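Local coordinates for 43.8 kDa insecticidal crystal protein (Bacillus thuringiensis, PDB 4JP0), which serves as one component of a binary insecticidal toxin active against western corn rootworm, needing its partner protein for maximal toxicity, at residues 299-302 with 306-309; 217-222 with 227-232; 68-71 with 76-79; 70-75 with 121-126. One frame throughout, in Å; residues are numbered along the deposited sequence. Where two conformers were deposited one is given.

Following the chain from its N terminus, interaction 3 comes first, closing the short turn of the hairpin 69-73/76-80. Interaction 4 starts from the same strand, shares Trp70 and Asn71 with interaction 3, and closes a much longer loop that contains 76-79, tying this hairpin to strand 121-124 within the ricin-B-type domain. The centres of these two contacts lie about 9 Å apart. Interactions 2 and 1 follow in series, each closing a short loop between strands of different sheets, and their centres are also about 9 Å apart. They join the pair 225-234/292-301 to the sheet holding 202-221 and 307-323. Centres of interactions 1 and 3 are about 66 Å apart, on opposite sides of the chain's centre.

Interaction 1: residues 299-302 with 306-309; sequences IDNP and SMNS
A beta arch brings Ile299 and Asn301 over Met307 and Ser309: the chain leaves strand 292-301, turns, and returns as strand 307-323 in another sheet. The evidence is geometric. The two short segments run antiparallel at 162°, yet their axes come no closer than 8.9 Å, and they meet through side chains while their backbones pair with other strands, Ile299 with Lys227 and Met307 with Leu221. Met307 does most of the touching. Its CG stands anti to the backbone N and its chain bends at the last torsion (chi3 82°), which swings the methyl across Ile299, where CE lies 3.6 Å from Ile299 CG2. The Met307 and Asn301 chains lie alongside, running opposite ways. Here SD is 3.9 Å from Asn301 CB, whereas CE is modelled at only 3.2 Å from the same CB, too short to carry weight. Further along, Ile299 CD1 sits 3.9 Å from Ser309 OG. The Asn301 amide is buried but well satisfied: Thr303 OG1 binds OD1, while ND2 reaches the carbonyl oxygens of Gln305, also in the turn, and of Arg222 outside it, so both ends of the amide are held. Leu221 packs against the same cluster, and His349 of helix 349-355 touches both Asn301 and Met307. Two sheets packed face to face through side chains and joined by an arch make a local sandwich-like arrangement.

Interaction 2: residues 217-222 with 227-232; sequences SNVALR and KSYTYE
The apolar part of the contact centres on Val219, whose two methyls are divided between Lys227 and Tyr229. CG2 lies over one face of the Tyr229 ring in a CH-pi contact, 4.0 Å from the ring centroid and 19° off the normal, displaced toward the rim. The ring is offered to it because CG of Tyr229 sits between its backbone N and carbonyl carbon (chi1 71°). CG1, the other branch, meets the aliphatic shaft of Lys227, with Val219 CG1 to Lys227 CD 3.6 Å. Two residues on, Leu221 CD2 lies 4.1 Å from Lys227 CB, the two side chains passing alongside with their ends pointing opposite ways. These contacts bridge two sheets. Strand 202-221 and strand 225-234 are joined by a short arch, and their segments run antiparallel at 177°; at 219-221 the axes are 8.7 Å apart, too far for direct backbone pairing there. Val219 instead pairs with Ser309, and Tyr229 with Ser297.

Polar contacts skirt the apolar ones. The extended Lys227 chain carries its ammonium to the neighbouring sheet, where NZ donates to Ala220 O at 2.7 Å, the donor almost in line with the carbonyl bond. Water 2 accepts from Ala220 N at 2.9 Å and from Lys227 NZ at 3.1 Å, so both backbone polar groups of Ala220 are engaged. Water 1 donates to Ser217 O at 2.8 Å and has a weak, long link to Tyr229 OH, a hydroxyl also hydrogen-bonded to Tyr341 OH of strand 327-346.

Interaction 3: residues 68-71 with 76-79; sequences KVWN and KINV
With chi1 at 177°, Asn71 swings its amide away from its own backbone N, whereas Asn78 places CG between N and the carbonyl carbon (chi1 72°), and the two amides thereby stand side by side on one face of the hairpin, their planes 38° apart. Asn71 ND2 donates to Asn78 OD1 at 3.2 Å, somewhat tilted from both amide planes. Beneath them the backbones form a hydrogen-bonded antiparallel pair: Asn71 N to Asn78 O is 2.8 Å, and Asn78 N to Asn71 O is 3.0 Å. The neighbouring non-hydrogen-bonded pair, Trp70 with Val79, turns its side chains to the other face. There Ile77 CG2 lies 4.0 Å from Trp70 CG, and Val79 CG1 equally 4.0 Å from Trp70 CD1; the Trp47 ring makes an edge-to-face contact with this indole. Val79 CA approaches Val69 O at 3.2 Å in a CA-H...O contact. The hairpin belongs to a ricin-B-type beta-trefoil domain. Gln89 NE2 binds Asn71 OD1, so the buried amide of Asn71 has partners at both ends and its orientation is fixed. The chemistry thus splits by face: one amide-to-amide hydrogen bond supplements the backbone pair on the asparagine face, while aliphatic and indole carbons pack on the other.

Interaction 4: residues 70-75 with 121-126; sequences WNVNND and IRLTDE
Asp75 O accepts from Leu123 N at 2.9 Å with an N-H...O angle of 158°, the donor standing out of the carbonyl plane; this one backbone bond joins the turn after strand 69-73 to strand 121-124. The setting is a ricin-B-type beta-trefoil, and the contact fastens the tip of the hairpin 69-73/76-80 to the hairpin 109-112/121-124. Positive phi values at Asn74 (47°) and Asp75 (70°) fold the chain back in the manner of a type I' turn, and it is this reversal that presents the Asp75 carbonyl to the second hairpin. Arg122 also packs carbon against this oxygen: Arg122 CA lies 3.3 Å from Asp75 O, and Arg122 CD passes 3.5 Å from it. On the aspartate side, Asp75 CB lies 3.6 Å from Leu123 O, while its carboxylate is directed to Lys108, with which OD1 makes a salt bridge.

Deeper in, Val72 and Leu123 meet end on through their methyls. These are modelled closer than carbons can sit, so the exact rotation of either branch is doubtful, though the general apposition of the two side chains is clear. Ile77 of the first hairpin packs on both residues, and Ser104 of strand 99-104 also touches each of them. Arg122 turns back on its own strand through a bend at its second torsion: NH1 donates to Ile121 O at 3.0 Å, with the oxygen in the guanidinium plane but the nitrogen standing above the carbonyl plane.

Interaction 1: residues 299-302 with 306-309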
loop_
_atom_site.group_PDB
_atom_site.type_symbol
_atom_site.label_atom_id
_atom_site.label_comp_id
_atom_site.label_asym_id
_atom_site.label_seq_id
_atom_site.Cartn_x
_atom_site.Cartn_y
_atom_site.Cartn_z
ATOM N N ILE A 299 -20.772 7.172 -29.891
ATOM C CA ILE A 299 -20.754 5.913 -30.628
ATOM C C ILE A 299 -21.291 6.195 -32.007
ATOM O O ILE A 299 -22.342 6.828 -32.159
ATOM C CB ILE A 299 -21.671 4.823 -30.039
ATOM C CG1 ILE A 299 -21.387 4.548 -28.577
ATOM C CG2 ILE A 299 -21.542 3.543 -30.873
ATOM C CD1 ILE A 299 -19.939 4.196 -28.261
ATOM N N ASP A 300 -20.591 5.706 -33.010
ATOM C CA ASP A 300 -21.011 5.888 -34.389
ATOM C C ASP A 300 -21.444 4.527 -34.927
ATOM O O ASP A 300 -20.774 3.540 -34.668
ATOM C CB ASP A 300 -19.812 6.398 -35.190
ATOM C CG ASP A 300 -20.206 7.173 -36.428
ATOM O OD1 ASP A 300 -21.210 6.816 -37.092
ATOM O OD2 ASP A 300 -19.546 8.163 -36.822
ATOM N N ASN A 301 -22.601 4.475 -35.597
ATOM C CA ASN A 301 -23.079 3.277 -36.293
ATOM C C ASN A 301 -23.407 3.595 -37.753
ATOM O O ASN A 301 -24.559 3.912 -38.103
ATOM C CB ASN A 301 -24.314 2.672 -35.649
ATOM C CG ASN A 301 -24.901 1.567 -36.501
ATOM O OD1 ASN A 301 -24.170 0.867 -37.188
ATOM N ND2 ASN A 301 -26.212 1.413 -36.478
ATOM N N PRO A 302 -22.403 3.459 -38.606
ATOM C CA PRO A 302 -22.529 3.816 -40.017
ATOM C C PRO A 302 -23.090 2.701 -40.856
ATOM O O PRO A 302 -22.827 2.679 -42.052
ATOM C CB PRO A 302 -21.074 4.048 -40.451
ATOM C CG PRO A 302 -20.211 3.484 -39.382
ATOM C CD PRO A 302 -21.074 2.916 -38.284
ATOM N N SER A 306 -29.246 -2.194 -36.882
ATOM C CA SER A 306 -29.192 -1.609 -35.548
ATOM C C SER A 306 -27.990 -2.161 -34.807
ATOM O O SER A 306 -27.433 -3.165 -35.220
ATOM C CB SER A 306 -30.470 -1.921 -34.774
ATOM O OG SER A 306 -30.361 -3.163 -34.097
ATOM N N MET A 307 -27.605 -1.528 -33.700
ATOM C CA MET A 307 -26.453 -1.991 -32.961
ATOM C C MET A 307 -26.578 -1.620 -31.497
ATOM O O MET A 307 -27.251 -0.645 -31.159
ATOM C CB MET A 307 -25.228 -1.357 -33.573
ATOM C CG MET A 307 -23.975 -1.394 -32.758
ATOM S SD MET A 307 -22.818 -0.257 -33.552
ATOM C CE MET A 307 -23.321 1.174 -32.963
ATOM N N ASN A 308 -25.941 -2.418 -30.636
ATOM C CA ASN A 308 -25.905 -2.170 -29.202
ATOM C C ASN A 308 -24.442 -2.051 -28.790
ATOM O O ASN A 308 -23.581 -2.734 -29.348
ATOM C CB ASN A 308 -26.607 -3.306 -28.429
ATOM C CG ASN A 308 -28.059 -3.588 -28.947
ATOM O OD1 ASN A 308 -28.452 -4.750 -29.165
ATOM N ND2 ASN A 308 -28.840 -2.527 -29.154
ATOM N N SER A 309 -24.157 -1.190 -27.810
ATOM C CA SER A 309 -22.783 -1.010 -27.341
ATOM C C SER A 309 -22.793 -0.959 -25.834
ATOM O O SER A 309 -23.810 -0.629 -25.228
ATOM C CB SER A 309 -22.228 0.309 -27.876
ATOM O OG SER A 309 -20.863 0.511 -27.512
#

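Interaction 2: residues 217-222 with 227-232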
loop_
_atom_site.group_PDB
_atom_site.type_symbol
_atom_site.label_atom_id
_atom_site.label_comp_id
_atom_site.label_asym_id
_atom_site.label_seq_id
_atom_site.Cartn_x
_atom_site.Cartn_y
_atom_site.Cartn_z
ATOM N N SER A 217 -23.045 3.489 -19.981
ATOM C CA SER A 217 -22.448 3.127 -21.262
ATOM C C SER A 217 -23.268 2.188 -22.162
ATOM O O SER A 217 -22.861 1.919 -23.285
ATOM C CB SER A 217 -21.047 2.516 -21.033
ATOM O OG SER A 217 -21.153 1.178 -20.562
ATOM N N ASN A 218 -24.371 1.635 -21.674
ATOM C CA ASN A 218 -25.150 0.736 -22.526
ATOM C C ASN A 218 -25.991 1.616 -23.436
ATOM O O ASN A 218 -26.851 2.385 -22.992
ATOM C CB ASN A 218 -25.962 -0.292 -21.716
ATOM C CG ASN A 218 -26.597 -1.408 -22.587
ATOM O OD1 ASN A 218 -26.074 -1.803 -23.659
ATOM N ND2 ASN A 218 -27.740 -1.925 -22.116
ATOM N N VAL A 219 -25.711 1.525 -24.724
ATOM C CA VAL A 219 -26.346 2.406 -25.691
ATOM C C VAL A 219 -26.936 1.599 -26.821
ATOM O O VAL A 219 -26.335 0.629 -27.261
ATOM C CB VAL A 219 -25.314 3.335 -26.296
ATOM C CG1 VAL A 219 -25.972 4.269 -27.306
ATOM C CG2 VAL A 219 -24.620 4.151 -25.193
ATOM N N ALA A 220 -28.134 1.975 -27.253
ATOM C CA ALA A 220 -28.807 1.334 -28.387
ATOM C C ALA A 220 -28.813 2.301 -29.549
ATOM O O ALA A 220 -29.258 3.444 -29.401
ATOM C CB ALA A 220 -30.225 0.966 -28.020
ATOM N N LEU A 221 -28.329 1.849 -30.698
ATOM C CA LEU A 221 -28.293 2.681 -31.887
ATOM C C LEU A 221 -29.127 2.139 -33.027
ATOM O O LEU A 221 -29.119 0.937 -33.317
ATOM C CB LEU A 221 -26.858 2.870 -32.394
ATOM C CG LEU A 221 -25.944 3.659 -31.459
ATOM C CD1 LEU A 221 -25.255 2.724 -30.508
ATOM C CD2 LEU A 221 -24.942 4.457 -32.248
ATOM N N ARG A 222 -29.816 3.042 -33.706
ATOM C CA ARG A 222 -30.527 2.664 -34.910
ATOM C C ARG A 222 -29.546 2.746 -36.086
ATOM O O ARG A 222 -28.416 3.194 -35.920
ATOM C CB ARG A 222 -31.727 3.602 -35.123
ATOM C CG ARG A 222 -32.623 3.664 -33.881
ATOM C CD ARG A 222 -34.073 4.064 -34.168
ATOM N NE ARG A 222 -34.194 5.384 -34.763
ATOM C CZ ARG A 222 -35.372 5.931 -35.064
ATOM N NH1 ARG A 222 -36.471 5.266 -34.788
ATOM N NH2 ARG A 222 -35.468 7.120 -35.631
ATOM N N LYS A 227 -24.543 8.565 -31.605
ATOM C CA LYS A 227 -25.312 8.863 -30.410
ATOM C C LYS A 227 -24.340 9.295 -29.351
ATOM O O LYS A 227 -23.324 8.652 -29.146
ATOM C CB LYS A 227 -26.084 7.627 -29.956
ATOM C CG LYS A 227 -27.480 7.925 -29.448
ATOM C CD LYS A 227 -28.146 6.675 -28.908
ATOM C CE LYS A 227 -29.660 6.829 -28.853
ATOM N NZ LYS A 227 -30.299 5.615 -28.261
ATOM N N SER A 228 -24.633 10.430 -28.729
ATOM C CA SER A 228 -23.794 10.965 -27.686
ATOM C C SER A 228 -24.247 10.363 -26.367
ATOM O O SER A 228 -25.430 10.076 -26.174
ATOM C CB SER A 228 -23.893 12.501 -27.661
ATOM O OG SER A 228 -22.858 13.041 -26.849
ATOM N N TYR A 229 -23.298 10.137 -25.466
ATOM C CA TYR A 229 -23.648 9.594 -24.170
ATOM C C TYR A 229 -22.586 9.920 -23.130
ATOM O O TYR A 229 -21.519 10.467 -23.439
ATOM C CB TYR A 229 -23.872 8.077 -24.259
ATOM C CG TYR A 229 -22.618 7.256 -24.473
ATOM C CD1 TYR A 229 -21.984 6.613 -23.399
ATOM C CD2 TYR A 229 -22.070 7.101 -25.740
ATOM C CE1 TYR A 229 -20.843 5.860 -23.591
ATOM C CE2 TYR A 229 -20.908 6.340 -25.936
ATOM C CZ TYR A 229 -20.303 5.725 -24.858
ATOM O OH TYR A 229 -19.167 4.950 -25.043
ATOM N N THR A 230 -22.891 9.587 -21.890
ATOM C CA THR A 230 -21.950 9.825 -20.822
ATOM C C THR A 230 -21.884 8.594 -19.925
ATOM O O THR A 230 -22.893 7.939 -19.659
ATOM C CB THR A 230 -22.393 11.067 -20.026
ATOM O OG1 THR A 230 -21.433 11.367 -19.017
ATOM C CG2 THR A 230 -23.657 10.779 -19.238
ATOM N N TYR A 231 -20.680 8.247 -19.507
ATOM C CA TYR A 231 -20.527 7.150 -18.563
ATOM C C TYR A 231 -19.802 7.724 -17.372
ATOM O O TYR A 231 -19.190 8.782 -17.476
ATOM C CB TYR A 231 -19.773 5.949 -19.147
ATOM C CG TYR A 231 -18.341 6.217 -19.514
ATOM C CD1 TYR A 231 -17.325 6.067 -18.573
ATOM C CD2 TYR A 231 -17.988 6.606 -20.799
ATOM C CE1 TYR A 231 -16.027 6.303 -18.898
ATOM C CE2 TYR A 231 -16.666 6.839 -21.135
ATOM C CZ TYR A 231 -15.693 6.683 -20.174
ATOM O OH TYR A 231 -14.371 6.909 -20.453
ATOM N N GLU A 232 -19.900 7.034 -16.247
ATOM C CA GLU A 232 -19.271 7.455 -15.009
ATOM C C GLU A 232 -17.980 6.699 -14.723
ATOM O O GLU A 232 -17.839 5.540 -15.079
ATOM C CB GLU A 232 -20.235 7.180 -13.869
ATOM C CG GLU A 232 -21.538 7.960 -13.981
ATOM C CD GLU A 232 -22.552 7.509 -12.947
ATOM O OE1 GLU A 232 -22.132 6.842 -11.952
ATOM O OE2 GLU A 232 -23.754 7.817 -13.127
HETATM O O HOH W 1 -20.890 2.046 -25.255
HETATM O O HOH W 2 -29.735 3.842 -25.806
#

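Interaction 3: residues 68-71 with 76-79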
loop_
_atom_site.group_PDB
_atom_site.type_symbol
_atom_site.label_atom_id
_atom_site.label_comp_id
_atom_site.label_asym_id
_atom_site.label_seq_id
_atom_site.Cartn_x
_atom_site.Cartn_y
_atom_site.Cartn_z
ATOM N N LYS A 68 4.686 3.749 20.834
ATOM C CA LYS A 68 5.442 4.877 20.298
ATOM C C LYS A 68 6.845 4.357 19.874
ATOM O O LYS A 68 7.247 3.231 20.209
ATOM C CB LYS A 68 5.551 5.977 21.330
ATOM C CG LYS A 68 4.213 6.742 21.574
ATOM C CD LYS A 68 4.413 7.722 22.695
ATOM C CE LYS A 68 3.073 8.260 23.232
ATOM N NZ LYS A 68 2.385 9.168 22.300
ATOM N N VAL A 69 7.583 5.167 19.124
ATOM C CA VAL A 69 8.824 4.733 18.532
ATOM C C VAL A 69 10.000 5.608 18.929
ATOM O O VAL A 69 9.837 6.767 19.331
ATOM C CB VAL A 69 8.715 4.767 16.975
ATOM C CG1 VAL A 69 7.466 3.956 16.502
ATOM C CG2 VAL A 69 8.590 6.194 16.477
ATOM N N TRP A 70 11.206 5.075 18.783
ATOM C CA TRP A 70 12.370 5.871 19.160
ATOM C C TRP A 70 12.388 7.174 18.365
ATOM O O TRP A 70 12.194 7.195 17.129
ATOM C CB TRP A 70 13.680 5.100 18.968
ATOM C CG TRP A 70 13.977 4.034 19.990
ATOM C CD1 TRP A 70 13.104 3.397 20.850
ATOM C CD2 TRP A 70 15.247 3.460 20.216
ATOM N NE1 TRP A 70 13.788 2.447 21.589
ATOM C CE2 TRP A 70 15.106 2.480 21.221
ATOM C CE3 TRP A 70 16.509 3.684 19.669
ATOM C CZ2 TRP A 70 16.182 1.737 21.692
ATOM C CZ3 TRP A 70 17.574 2.930 20.136
ATOM C CH2 TRP A 70 17.395 1.975 21.130
ATOM N N ASN A 71 12.690 8.252 19.068
ATOM C CA ASN A 71 12.565 9.562 18.521
ATOM C C ASN A 71 13.677 10.413 19.085
ATOM O O ASN A 71 13.899 10.416 20.276
ATOM C CB ASN A 71 11.197 10.097 18.959
ATOM C CG ASN A 71 10.930 11.523 18.513
ATOM O OD1 ASN A 71 10.413 11.749 17.402
ATOM N ND2 ASN A 71 11.188 12.500 19.406
ATOM N N LYS A 76 19.023 13.273 22.541
ATOM C CA LYS A 76 18.489 12.325 23.512
ATOM C C LYS A 76 17.439 11.508 22.792
ATOM O O LYS A 76 16.952 11.938 21.743
ATOM C CB LYS A 76 17.876 13.082 24.690
ATOM C CG LYS A 76 18.902 13.913 25.455
ATOM C CD LYS A 76 18.286 14.990 26.331
ATOM C CE LYS A 76 17.969 16.290 25.604
ATOM N NZ LYS A 76 19.170 17.121 25.315
ATOM N N ILE A 77 17.080 10.341 23.333
ATOM C CA ILE A 77 16.088 9.512 22.691
ATOM C C ILE A 77 14.923 9.351 23.642
ATOM O O ILE A 77 15.123 9.070 24.835
ATOM C CB ILE A 77 16.613 8.067 22.406
ATOM C CG1 ILE A 77 17.930 8.069 21.620
ATOM C CG2 ILE A 77 15.528 7.312 21.678
ATOM C CD1 ILE A 77 17.883 8.923 20.391
ATOM N N ASN A 78 13.720 9.524 23.123
ATOM C CA ASN A 78 12.537 9.180 23.858
ATOM C C ASN A 78 11.633 8.411 22.908
ATOM O O ASN A 78 12.052 8.091 21.788
ATOM C CB ASN A 78 11.837 10.449 24.439
ATOM C CG ASN A 78 11.175 11.270 23.374
ATOM O OD1 ASN A 78 11.327 10.998 22.189
ATOM N ND2 ASN A 78 10.404 12.280 23.786
ATOM N N VAL A 79 10.445 8.006 23.364
ATOM C CA VAL A 79 9.516 7.399 22.424
ATOM C C VAL A 79 8.406 8.393 22.144
ATOM O O VAL A 79 7.889 9.043 23.085
ATOM C CB VAL A 79 8.946 6.025 22.881
ATOM C CG1 VAL A 79 9.994 4.930 22.755
ATOM C CG2 VAL A 79 8.329 6.093 24.357
#

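Interaction 4: residues 70-75 with 121-126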
loop_
_atom_site.group_PDB
_atom_site.type_symbol
_atom_site.label_atom_id
_atom_site.label_comp_id
_atom_site.label_asym_id
_atom_site.label_seq_id
_atom_site.Cartn_x
_atom_site.Cartn_y
_atom_site.Cartn_z
ATOM N N TRP A 70 11.206 5.075 18.783
ATOM C CA TRP A 70 12.370 5.871 19.160
ATOM C C TRP A 70 12.388 7.174 18.365
ATOM O O TRP A 70 12.194 7.195 17.129
ATOM C CB TRP A 70 13.680 5.100 18.968
ATOM C CG TRP A 70 13.977 4.034 19.990
ATOM C CD1 TRP A 70 13.104 3.397 20.850
ATOM C CD2 TRP A 70 15.247 3.460 20.216
ATOM N NE1 TRP A 70 13.788 2.447 21.589
ATOM C CE2 TRP A 70 15.106 2.480 21.221
ATOM C CE3 TRP A 70 16.509 3.684 19.669
ATOM C CZ2 TRP A 70 16.182 1.737 21.692
ATOM C CZ3 TRP A 70 17.574 2.930 20.136
ATOM C CH2 TRP A 70 17.395 1.975 21.130
ATOM N N ASN A 71 12.690 8.252 19.068
ATOM C CA ASN A 71 12.565 9.562 18.521
ATOM C C ASN A 71 13.677 10.413 19.085
ATOM O O ASN A 71 13.899 10.416 20.276
ATOM C CB ASN A 71 11.197 10.097 18.959
ATOM C CG ASN A 71 10.930 11.523 18.513
ATOM O OD1 ASN A 71 10.413 11.749 17.402
ATOM N ND2 ASN A 71 11.188 12.500 19.406
ATOM N N VAL A 72 14.416 11.087 18.211
ATOM C CA VAL A 72 15.563 11.847 18.658
ATOM C C VAL A 72 15.235 13.317 18.819
ATOM O O VAL A 72 14.715 13.960 17.895
ATOM C CB VAL A 72 16.718 11.720 17.653
ATOM C CG1 VAL A 72 17.941 12.560 18.083
ATOM C CG2 VAL A 72 17.083 10.246 17.473
ATOM N N ASN A 73 15.543 13.848 19.990
ATOM C CA ASN A 73 15.386 15.287 20.226
ATOM C C ASN A 73 16.634 15.772 20.931
ATOM O O ASN A 73 16.958 15.276 21.999
ATOM C CB ASN A 73 14.226 15.550 21.148
ATOM C CG ASN A 73 12.896 15.309 20.515
ATOM O OD1 ASN A 73 12.029 14.614 21.096
ATOM N ND2 ASN A 73 12.670 15.922 19.348
ATOM N N ASN A 74 17.350 16.711 20.332
ATOM C CA ASN A 74 18.543 17.239 20.998
ATOM C C ASN A 74 19.475 16.166 21.569
ATOM O O ASN A 74 19.866 16.202 22.731
ATOM C CB ASN A 74 18.097 18.221 22.086
ATOM C CG ASN A 74 17.305 19.410 21.507
ATOM O OD1 ASN A 74 17.743 20.029 20.541
ATOM N ND2 ASN A 74 16.145 19.719 22.093
ATOM N N ASP A 75 19.783 15.181 20.732
ATOM C CA ASP A 75 20.728 14.106 21.056
ATOM C C ASP A 75 20.264 13.129 22.087
ATOM O O ASP A 75 21.033 12.266 22.486
ATOM C CB ASP A 75 22.089 14.662 21.481
ATOM C CG ASP A 75 22.685 15.581 20.434
ATOM O OD1 ASP A 75 22.628 15.292 19.231
ATOM O OD2 ASP A 75 23.235 16.716 20.884
ATOM N N ILE A 121 21.817 7.248 27.649
ATOM C CA ILE A 121 22.098 6.921 26.244
ATOM C C ILE A 121 21.849 8.204 25.433
ATOM O O ILE A 121 20.902 8.932 25.677
ATOM C CB ILE A 121 21.298 5.688 25.763
ATOM C CG1 ILE A 121 21.611 5.314 24.293
ATOM C CG2 ILE A 121 19.813 5.933 25.842
ATOM C CD1 ILE A 121 20.894 3.961 23.955
ATOM N N ARG A 122 22.771 8.511 24.533
ATOM C CA ARG A 122 22.713 9.746 23.748
ATOM C C ARG A 122 23.147 9.465 22.317
ATOM O O ARG A 122 23.653 8.399 22.033
ATOM C CB ARG A 122 23.745 10.708 24.343
ATOM C CG ARG A 122 23.415 11.254 25.768
ATOM C CD ARG A 122 22.140 12.128 25.778
ATOM N NE ARG A 122 21.808 12.734 27.078
ATOM C CZ ARG A 122 20.988 12.220 27.971
ATOM N NH1 ARG A 122 20.406 11.049 27.742
ATOM N NH2 ARG A 122 20.707 12.903 29.083
ATOM N N LEU A 123 22.933 10.423 21.407
ATOM C CA LEU A 123 23.439 10.306 20.064
ATOM C C LEU A 123 24.671 11.180 20.057
ATOM O O LEU A 123 24.640 12.300 20.604
ATOM C CB LEU A 123 22.454 10.884 19.049
ATOM C CG LEU A 123 21.229 9.982 18.809
ATOM C CD1 LEU A 123 20.334 10.722 17.863
ATOM C CD2 LEU A 123 21.703 8.689 18.156
ATOM N N THR A 124 25.765 10.662 19.502
ATOM C CA THR A 124 26.922 11.514 19.261
ATOM C C THR A 124 27.699 11.048 18.033
ATOM O O THR A 124 27.314 10.087 17.362
ATOM C CB THR A 124 27.801 11.660 20.488
ATOM O OG1 THR A 124 28.703 12.758 20.263
ATOM C CG2 THR A 124 28.682 10.442 20.640
ATOM N N ASP A 125 28.751 11.773 17.685
ATOM C CA ASP A 125 29.469 11.454 16.467
ATOM C C ASP A 125 30.192 10.121 16.579
ATOM O O ASP A 125 30.738 9.794 17.631
ATOM C CB ASP A 125 30.424 12.582 16.178
ATOM C CG ASP A 125 29.765 13.916 16.401
ATOM O OD1 ASP A 125 28.958 14.333 15.538
ATOM O OD2 ASP A 125 29.955 14.597 17.430
ATOM N N GLU A 126 30.192 9.349 15.493
ATOM C CA GLU A 126 30.837 8.046 15.522
ATOM C C GLU A 126 32.362 8.172 15.629
ATOM O O GLU A 126 33.002 9.006 14.930
ATOM C CB GLU A 126 30.461 7.230 14.285
ATOM C CG GLU A 126 30.997 5.805 14.404
ATOM C CD GLU A 126 30.520 4.855 13.324
ATOM O OE1 GLU A 126 29.698 5.236 12.463
ATOM O OE2 GLU A 126 30.984 3.701 13.344
#